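Local coordinates for hemin ABC transporter, periplasmic hemin-binding protein HutB (Vibrio cholerae, PDB 5KHL), which probably binds hemin in the periplasm and hands it to an inner-membrane ABC transporter for uptake into the cell, at residues T170-I175 against T190-L195; G247-G252 against L256-E261. All blocks are in the same frame, centred on the assembly; numbering follows the deposited sequence.

Contact 1 (T170-I175 against T190-L195)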
ATOM      1  N   THR A 170      -3.071  -2.731   9.660  1.00 40.18           N
ATOM      2  CA  THR A 170      -3.297  -2.495   8.239  1.00 39.90           C
ATOM      3  C   THR A 170      -2.564  -1.235   7.779  1.00 38.76           C
ATOM      4  O   THR A 170      -2.376  -0.293   8.551  1.00 38.00           O
ATOM      5  CB  THR A 170      -4.803  -2.363   7.925  1.00 43.47           C
ATOM      6  OG1 THR A 170      -5.331  -1.189   8.566  1.00 39.17           O
ATOM      7  CG2 THR A 170      -5.575  -3.612   8.393  1.00 41.60           C
ATOM      8  N   VAL A 171      -2.133  -1.221   6.526  1.00 38.55           N
ATOM      9  CA  VAL A 171      -1.540  -0.010   5.973  1.00 37.75           C
ATOM     10  C   VAL A 171      -2.488   1.203   6.125  1.00 37.10           C
ATOM     11  O   VAL A 171      -2.030   2.288   6.459  1.00 42.95           O
ATOM     12  CB  VAL A 171      -1.123  -0.205   4.481  1.00 38.41           C
ATOM     13  CG1 VAL A 171      -0.406   1.021   3.937  1.00 37.78           C
ATOM     14  CG2 VAL A 171      -0.243  -1.421   4.346  1.00 39.26           C
ATOM     15  N   PRO A 172      -3.809   1.030   5.895  1.00 46.36           N
ATOM     16  CA  PRO A 172      -4.673   2.181   6.172  1.00 48.31           C
ATOM     17  C   PRO A 172      -4.678   2.606   7.642  1.00 38.66           C
ATOM     18  O   PRO A 172      -4.792   3.790   7.910  1.00 38.22           O
ATOM     19  CB  PRO A 172      -6.053   1.687   5.735  1.00 45.84           C
ATOM     20  CG  PRO A 172      -5.763   0.711   4.708  1.00 47.41           C
ATOM     21  CD  PRO A 172      -4.557  -0.018   5.187  1.00 41.13           C
ATOM     22  N   ASP A 173      -4.525   1.678   8.577  1.00 50.36           N
ATOM     23  CA  ASP A 173      -4.386   2.080   9.974  1.00 45.81           C
ATOM     24  C   ASP A 173      -3.128   2.902  10.242  1.00 44.64           C
ATOM     25  O   ASP A 173      -3.181   3.903  10.954  1.00 46.25           O
ATOM     26  CB  ASP A 173      -4.381   0.874  10.904  1.00 55.58           C
ATOM     27  CG  ASP A 173      -4.146   1.276  12.342  1.00 46.26           C
ATOM     28  OD1 ASP A 173      -3.088   0.933  12.903  1.00 50.61           O
ATOM     29  OD2 ASP A 173      -5.014   1.983  12.881  1.00 42.48           O
ATOM     30  N   THR A 174      -1.999   2.474   9.689  1.00 35.62           N
ATOM     31  CA  THR A 174      -0.738   3.173   9.908  1.00 35.66           C
ATOM     32  C   THR A 174      -0.806   4.597   9.337  1.00 44.68           C
ATOM     33  O   THR A 174      -0.333   5.568   9.960  1.00 49.36           O
ATOM     34  CB  THR A 174       0.425   2.401   9.265  1.00 35.99           C
ATOM     35  OG1 THR A 174       0.520   1.104   9.851  1.00 36.73           O
ATOM     36  CG2 THR A 174       1.745   3.117   9.423  1.00 36.30           C
ATOM     37  N   ILE A 175      -1.434   4.722   8.169  1.00 39.51           N
ATOM     38  CA  ILE A 175      -1.533   6.002   7.480  1.00 43.77           C
ATOM     39  C   ILE A 175      -2.373   7.000   8.282  1.00 43.97           C
ATOM     40  O   ILE A 175      -2.022   8.173   8.372  1.00 38.16           O
ATOM     41  CB  ILE A 175      -2.104   5.813   6.050  1.00 36.39           C
ATOM     42  CG1 ILE A 175      -1.014   5.208   5.158  1.00 36.63           C
ATOM     43  CG2 ILE A 175      -2.658   7.132   5.454  1.00 36.76           C
ATOM     44  CD1 ILE A 175      -1.542   4.699   3.813  1.00 44.97           C
ATOM     45  N   THR A 190      -9.040  -6.065  14.229  1.00 50.55           N
ATOM     46  CA  THR A 190      -7.728  -6.431  13.748  1.00 56.58           C
ATOM     47  C   THR A 190      -7.849  -6.840  12.299  1.00 46.55           C
ATOM     48  O   THR A 190      -8.753  -7.587  11.930  1.00 47.17           O
ATOM     49  CB  THR A 190      -7.114  -7.538  14.612  1.00 61.25           C
ATOM     50  OG1 THR A 190      -7.072  -7.088  15.983  1.00 55.08           O
ATOM     51  CG2 THR A 190      -5.710  -7.859  14.132  1.00 62.57           C
ATOM     52  N   SER A 191      -6.962  -6.297  11.475  1.00 50.82           N
ATOM     53  CA  SER A 191      -7.012  -6.499  10.033  1.00 57.26           C
ATOM     54  C   SER A 191      -8.328  -5.936   9.471  1.00 59.37           C
ATOM     55  O   SER A 191      -8.946  -5.049  10.063  1.00 54.21           O
ATOM     56  CB  SER A 191      -6.847  -7.988   9.685  1.00 57.92           C
ATOM     57  OG  SER A 191      -6.701  -8.192   8.293  1.00 56.44           O
ATOM     58  N   TYR A 192      -8.745  -6.450   8.320  1.00 62.14           N
ATOM     59  CA  TYR A 192      -9.973  -6.001   7.668  1.00 58.73           C
ATOM     60  C   TYR A 192     -11.194  -6.851   8.043  1.00 59.65           C
ATOM     61  O   TYR A 192     -11.242  -8.043   7.783  1.00 58.19           O
ATOM     62  CB  TYR A 192      -9.789  -6.023   6.161  1.00 53.47           C
ATOM     63  CG  TYR A 192      -8.721  -5.091   5.653  1.00 45.37           C
ATOM     64  CD1 TYR A 192      -7.413  -5.526   5.503  1.00 44.66           C
ATOM     65  CD2 TYR A 192      -9.026  -3.774   5.315  1.00 46.82           C
ATOM     66  CE1 TYR A 192      -6.438  -4.682   5.024  1.00 48.09           C
ATOM     67  CE2 TYR A 192      -8.059  -2.920   4.838  1.00 50.90           C
ATOM     68  CZ  TYR A 192      -6.766  -3.386   4.695  1.00 52.02           C
ATOM     69  OH  TYR A 192      -5.789  -2.556   4.221  1.00 60.76           O
ATOM     70  N   LYS A 193     -12.182  -6.225   8.656  1.00 57.63           N
ATOM     71  CA  LYS A 193     -13.377  -6.941   9.077  1.00 65.31           C
ATOM     72  C   LYS A 193     -14.619  -6.150   8.687  1.00 50.68           C
ATOM     73  O   LYS A 193     -14.545  -4.943   8.489  1.00 48.68           O
ATOM     74  CB  LYS A 193     -13.343  -7.189  10.593  1.00 57.75           C
ATOM     75  CG  LYS A 193     -12.075  -7.882  11.086  1.00 52.30           C
ATOM     76  CD  LYS A 193     -12.066  -9.360  10.764  1.00 53.91           C
ATOM     77  CE  LYS A 193     -10.673  -9.946  10.944  1.00 61.13           C
ATOM     78  NZ  LYS A 193     -10.092  -9.630  12.276  1.00 56.46           N
ATOM     79  N   PRO A 194     -15.757  -6.838   8.532  1.00 59.21           N
ATOM     80  CA  PRO A 194     -17.042  -6.149   8.381  1.00 57.11           C
ATOM     81  C   PRO A 194     -17.273  -5.176   9.529  1.00 64.30           C
ATOM     82  O   PRO A 194     -17.022  -5.516  10.696  1.00 61.18           O
ATOM     83  CB  PRO A 194     -18.045  -7.289   8.414  1.00 58.57           C
ATOM     84  CG  PRO A 194     -17.315  -8.393   7.792  1.00 59.47           C
ATOM     85  CD  PRO A 194     -15.887  -8.276   8.257  1.00 55.86           C
ATOM     86  N   LEU A 195     -17.710  -3.965   9.196  1.00 65.78           N
ATOM     87  CA  LEU A 195     -17.968  -2.950  10.207  1.00 62.02           C
ATOM     88  C   LEU A 195     -19.459  -2.817  10.434  1.00 60.28           C
ATOM     89  O   LEU A 195     -20.182  -2.334   9.560  1.00 59.29           O
ATOM     90  CB  LEU A 195     -17.374  -1.598   9.795  1.00 65.82           C
ATOM     91  CG  LEU A 195     -17.600  -0.430  10.765  1.00 57.61           C
ATOM     92  CD1 LEU A 195     -17.001  -0.726  12.129  1.00 54.80           C
ATOM     93  CD2 LEU A 195     -17.035   0.866  10.209  1.00 60.77           C
TER
HETATM   94  O   HOH W   1      -3.114  -3.899   4.861  1.00 41.18           O
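Thr170, the residue just before helix 171-178, lays its methyl group on the ring of Tyr192 at the start of strand 192-194. Its CB points at the opposing segment and already lies 3.9 Å from Tyr192 CZ. There the side chain forks. CG2, anti to the carbonyl carbon, reaches out over one face of the phenol in a CH-pi contact, 3.9 Å from the ring centroid and 22° off the ring normal. It is displaced toward the rim, with Tyr192 CE1 nearest at 3.6 Å, and the same methyl also meets Ser191 CA. The other branch turns back to its own helix: OG1 accepts from Asp173 N at 3.0 Å, the capping bond of an N-cap threonine, and is also hydrogen-bonded to Gly167 O. The two branches thus divide the work, one capping the N-terminal end of the helix, the other covering the tyrosine. The side chains of Pro172 and Tyr192 cross at about a right angle, and the proline meets the hydroxyl, its CD 3.0 Å and its CG 3.3 Å from Tyr192 OH. No direct hydrogen bond joins the segments; a water binds Tyr192 OH at 3.1 Å and, weakly, Val171 N at the first turn of the helix. Strand 192-194 is an outermost strand of the mixed sheet, antiparallel to strand 164-166, where Pro172 and Tyr192 both pack on Ala166; Pro172 also touches Phe154, and Tyr192 Leu156, of strand 152-156.

Contact 2 (G247-G252 against L256-E261); sequences GHALVG and LKSLQE
The short 3-10 turn beginning at Gly247, with Leu250 N bonded to Gly247 O, comes up against the first turns of helix 256-269, and Ala249 and Ser258 bring their CA atoms to 4.2 Å. At this approach the Ala249 methyl, CB, rests on the helix backbone itself, 3.5 Å from Ser258 CA. Lys257 and Glu261, one turn apart on the helix, both touch the methyl, Lys257 CG at 3.8 Å and Glu261 CG at 3.9 Å from Ala249 CB. This return joins strand 242-244, an outermost strand of the mixed sheet, to helix 256-269. The two-lobed fold with a long connecting helix, here probably 125-143, is as in related binding proteins, and Leu259 packs on that helix. Ser258 supplies the polar link. With chi1 at -35°, OG stands beside its own backbone N and donates to Ala249 O at 2.8 Å, meeting the carbonyl at a C=O...donor angle of 126° and tilted 28° from its plane. OG is gripped further, accepting from a water at 3.1 Å that also donates weakly to His248 O, and accepting from Gly255 N. Past its aliphatic part Glu261 turns its carboxylate to Arg264 in a salt bridge, OE1 also taking Asp246 N, while Lys257 NZ keeps a long, weak ion pair with Asp246.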
ATOM      1  N   GLY A 247      -5.095   3.401  -4.101  1.00 48.28           N
ATOM      2  CA  GLY A 247      -5.007   2.014  -3.675  1.00 48.14           C
ATOM      3  C   GLY A 247      -3.616   1.399  -3.707  1.00 54.73           C
ATOM      4  O   GLY A 247      -3.344   0.417  -3.003  1.00 46.58           O
ATOM      5  N   HIS A 248      -2.732   1.983  -4.510  1.00 50.01           N
ATOM      6  CA  HIS A 248      -1.353   1.521  -4.607  1.00 49.36           C
ATOM      7  C   HIS A 248      -0.543   1.823  -3.356  1.00 52.45           C
ATOM      8  O   HIS A 248       0.509   1.208  -3.119  1.00 49.92           O
ATOM      9  CB  HIS A 248      -0.676   2.137  -5.834  1.00 62.41           C
ATOM     10  CG  HIS A 248      -1.221   1.622  -7.133  1.00 70.15           C
ATOM     11  ND1 HIS A 248      -2.237   2.254  -7.812  1.00 72.89           N
ATOM     12  CD2 HIS A 248      -0.918   0.510  -7.841  1.00 68.67           C
ATOM     13  CE1 HIS A 248      -2.526   1.562  -8.904  1.00 73.29           C
ATOM     14  NE2 HIS A 248      -1.743   0.501  -8.941  1.00 72.74           N
ATOM     15  N   ALA A 249      -1.039   2.766  -2.559  1.00 55.45           N
ATOM     16  CA  ALA A 249      -0.380   3.170  -1.316  1.00 49.52           C
ATOM     17  C   ALA A 249      -0.767   2.238  -0.187  1.00 46.19           C
ATOM     18  O   ALA A 249      -0.333   2.416   0.948  1.00 44.86           O
ATOM     19  CB  ALA A 249      -0.742   4.609  -0.957  1.00 46.14           C
ATOM     20  N   LEU A 250      -1.592   1.248  -0.504  1.00 42.24           N
ATOM     21  CA  LEU A 250      -2.113   0.339   0.505  1.00 41.98           C
ATOM     22  C   LEU A 250      -1.565  -1.071   0.308  1.00 50.03           C
ATOM     23  O   LEU A 250      -1.762  -1.953   1.150  1.00 56.07           O
ATOM     24  CB  LEU A 250      -3.641   0.309   0.457  1.00 42.92           C
ATOM     25  CG  LEU A 250      -4.416   1.628   0.449  1.00 46.04           C
ATOM     26  CD1 LEU A 250      -5.903   1.353   0.650  1.00 43.60           C
ATOM     27  CD2 LEU A 250      -3.889   2.612   1.482  1.00 40.55           C
ATOM     28  N   VAL A 251      -0.875  -1.270  -0.807  1.00 47.88           N
ATOM     29  CA  VAL A 251      -0.422  -2.595  -1.210  1.00 59.31           C
ATOM     30  C   VAL A 251       1.081  -2.785  -0.988  1.00 55.38           C
ATOM     31  O   VAL A 251       1.890  -1.958  -1.405  1.00 55.99           O
ATOM     32  CB  VAL A 251      -0.802  -2.863  -2.706  1.00 58.50           C
ATOM     33  CG1 VAL A 251       0.290  -3.619  -3.457  1.00 59.64           C
ATOM     34  CG2 VAL A 251      -2.136  -3.604  -2.783  1.00 55.65           C
ATOM     35  N   GLY A 252       1.447  -3.856  -0.290  1.00 41.34           N
ATOM     36  CA  GLY A 252       2.843  -4.224  -0.203  1.00 41.33           C
ATOM     37  C   GLY A 252       3.755  -4.156   1.030  1.00 40.13           C
ATOM     38  O   GLY A 252       4.787  -4.824   0.976  1.00 75.41           O
ATOM     39  N   LEU A 256       6.377   4.522  -0.168  1.00 41.33           N
ATOM     40  CA  LEU A 256       6.631   5.919  -0.486  1.00 41.52           C
ATOM     41  C   LEU A 256       5.348   6.630  -0.895  1.00 46.53           C
ATOM     42  O   LEU A 256       5.094   7.775  -0.483  1.00 46.22           O
ATOM     43  CB  LEU A 256       7.673   6.031  -1.590  1.00 43.08           C
ATOM     44  CG  LEU A 256       8.978   5.275  -1.320  1.00 48.30           C
ATOM     45  CD1 LEU A 256       9.989   5.575  -2.414  1.00 45.28           C
ATOM     46  CD2 LEU A 256       9.558   5.619   0.059  1.00 50.85           C
ATOM     47  N   LYS A 257       4.542   5.940  -1.699  1.00 48.55           N
ATOM     48  CA  LYS A 257       3.205   6.409  -2.066  1.00 53.62           C
ATOM     49  C   LYS A 257       2.299   6.585  -0.835  1.00 47.93           C
ATOM     50  O   LYS A 257       1.534   7.541  -0.759  1.00 42.93           O
ATOM     51  CB  LYS A 257       2.559   5.434  -3.058  1.00 63.50           C
ATOM     52  CG  LYS A 257       1.328   5.976  -3.771  1.00 71.18           C
ATOM     53  CD  LYS A 257       1.676   7.150  -4.687  1.00 76.62           C
ATOM     54  CE  LYS A 257       0.532   8.172  -4.755  1.00 72.88           C
ATOM     55  NZ  LYS A 257      -0.721   7.596  -5.302  1.00 62.42           N
ATOM     56  N   SER A 258       2.397   5.658   0.119  1.00 43.44           N
ATOM     57  CA  SER A 258       1.648   5.748   1.367  1.00 38.81           C
ATOM     58  C   SER A 258       1.931   7.063   2.066  1.00 44.55           C
ATOM     59  O   SER A 258       1.016   7.789   2.443  1.00 52.14           O
ATOM     60  CB  SER A 258       1.992   4.596   2.303  1.00 38.41           C
ATOM     61  OG  SER A 258       2.237   3.405   1.589  1.00 39.12           O
ATOM     62  N   LEU A 259       3.213   7.365   2.224  1.00 39.06           N
ATOM     63  CA  LEU A 259       3.649   8.608   2.841  1.00 37.26           C
ATOM     64  C   LEU A 259       3.162   9.863   2.090  1.00 41.22           C
ATOM     65  O   LEU A 259       2.760  10.848   2.715  1.00 39.25           O
ATOM     66  CB  LEU A 259       5.179   8.615   2.940  1.00 41.77           C
ATOM     67  CG  LEU A 259       5.843   7.505   3.765  1.00 39.61           C
ATOM     68  CD1 LEU A 259       7.225   7.934   4.189  1.00 38.29           C
ATOM     69  CD2 LEU A 259       5.005   7.146   4.988  1.00 39.06           C
ATOM     70  N   GLN A 260       3.213   9.812   0.757  1.00 38.81           N
ATOM     71  CA  GLN A 260       2.751  10.893  -0.112  1.00 54.39           C
ATOM     72  C   GLN A 260       1.230  11.122  -0.027  1.00 40.77           C
ATOM     73  O   GLN A 260       0.778  12.256   0.077  1.00 42.12           O
ATOM     74  CB  GLN A 260       3.167  10.619  -1.574  1.00 50.19           C
ATOM     75  CG  GLN A 260       3.622  11.863  -2.373  1.00 75.10           C
ATOM     76  CD  GLN A 260       5.047  12.357  -2.036  1.00 97.76           C
ATOM     77  OE1 GLN A 260       5.959  11.564  -1.779  1.00104.19           O
ATOM     78  NE2 GLN A 260       5.232  13.678  -2.044  1.00 99.51           N
ATOM     79  N   GLU A 261       0.451  10.049  -0.074  1.00 39.01           N
ATOM     80  CA  GLU A 261      -0.990  10.133   0.188  1.00 39.22           C
ATOM     81  C   GLU A 261      -1.296  10.664   1.569  1.00 41.52           C
ATOM     82  O   GLU A 261      -2.194  11.478   1.732  1.00 39.69           O
ATOM     83  CB  GLU A 261      -1.660   8.765   0.053  1.00 38.46           C
ATOM     84  CG  GLU A 261      -1.820   8.306  -1.365  1.00 48.99           C
ATOM     85  CD  GLU A 261      -2.641   9.270  -2.174  1.00 44.41           C
ATOM     86  OE1 GLU A 261      -3.849   9.012  -2.335  1.00 43.12           O
ATOM     87  OE2 GLU A 261      -2.081  10.283  -2.643  1.00 43.40           O
TER
HETATM   88  O   HOH W   2       3.092   2.624  -1.245  1.00 59.27           O

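Both contacts are local returns of the chain, and they follow one another in sequence, with centres about 14 Å apart. Contact 2 is the buried one, its centre about 4 Å from the centre of the chain; contact 1, its centre about 12 Å from the centre of the chain, is only partly buried and includes an edge strand of the mixed sheet. Their chemistry differs accordingly: methyl on aromatic face in contact 1, without a direct hydrogen bond, against close backbone approach with a hydroxyl-to-carbonyl bond in contact 2. Helix 171-178 ties them together, as Val171 CG1 packs 3.3 Å from Ala249 O and Ile175 CD1 lies 3.8 Å from Ser258 CB, linking that edge to the C-terminal helix.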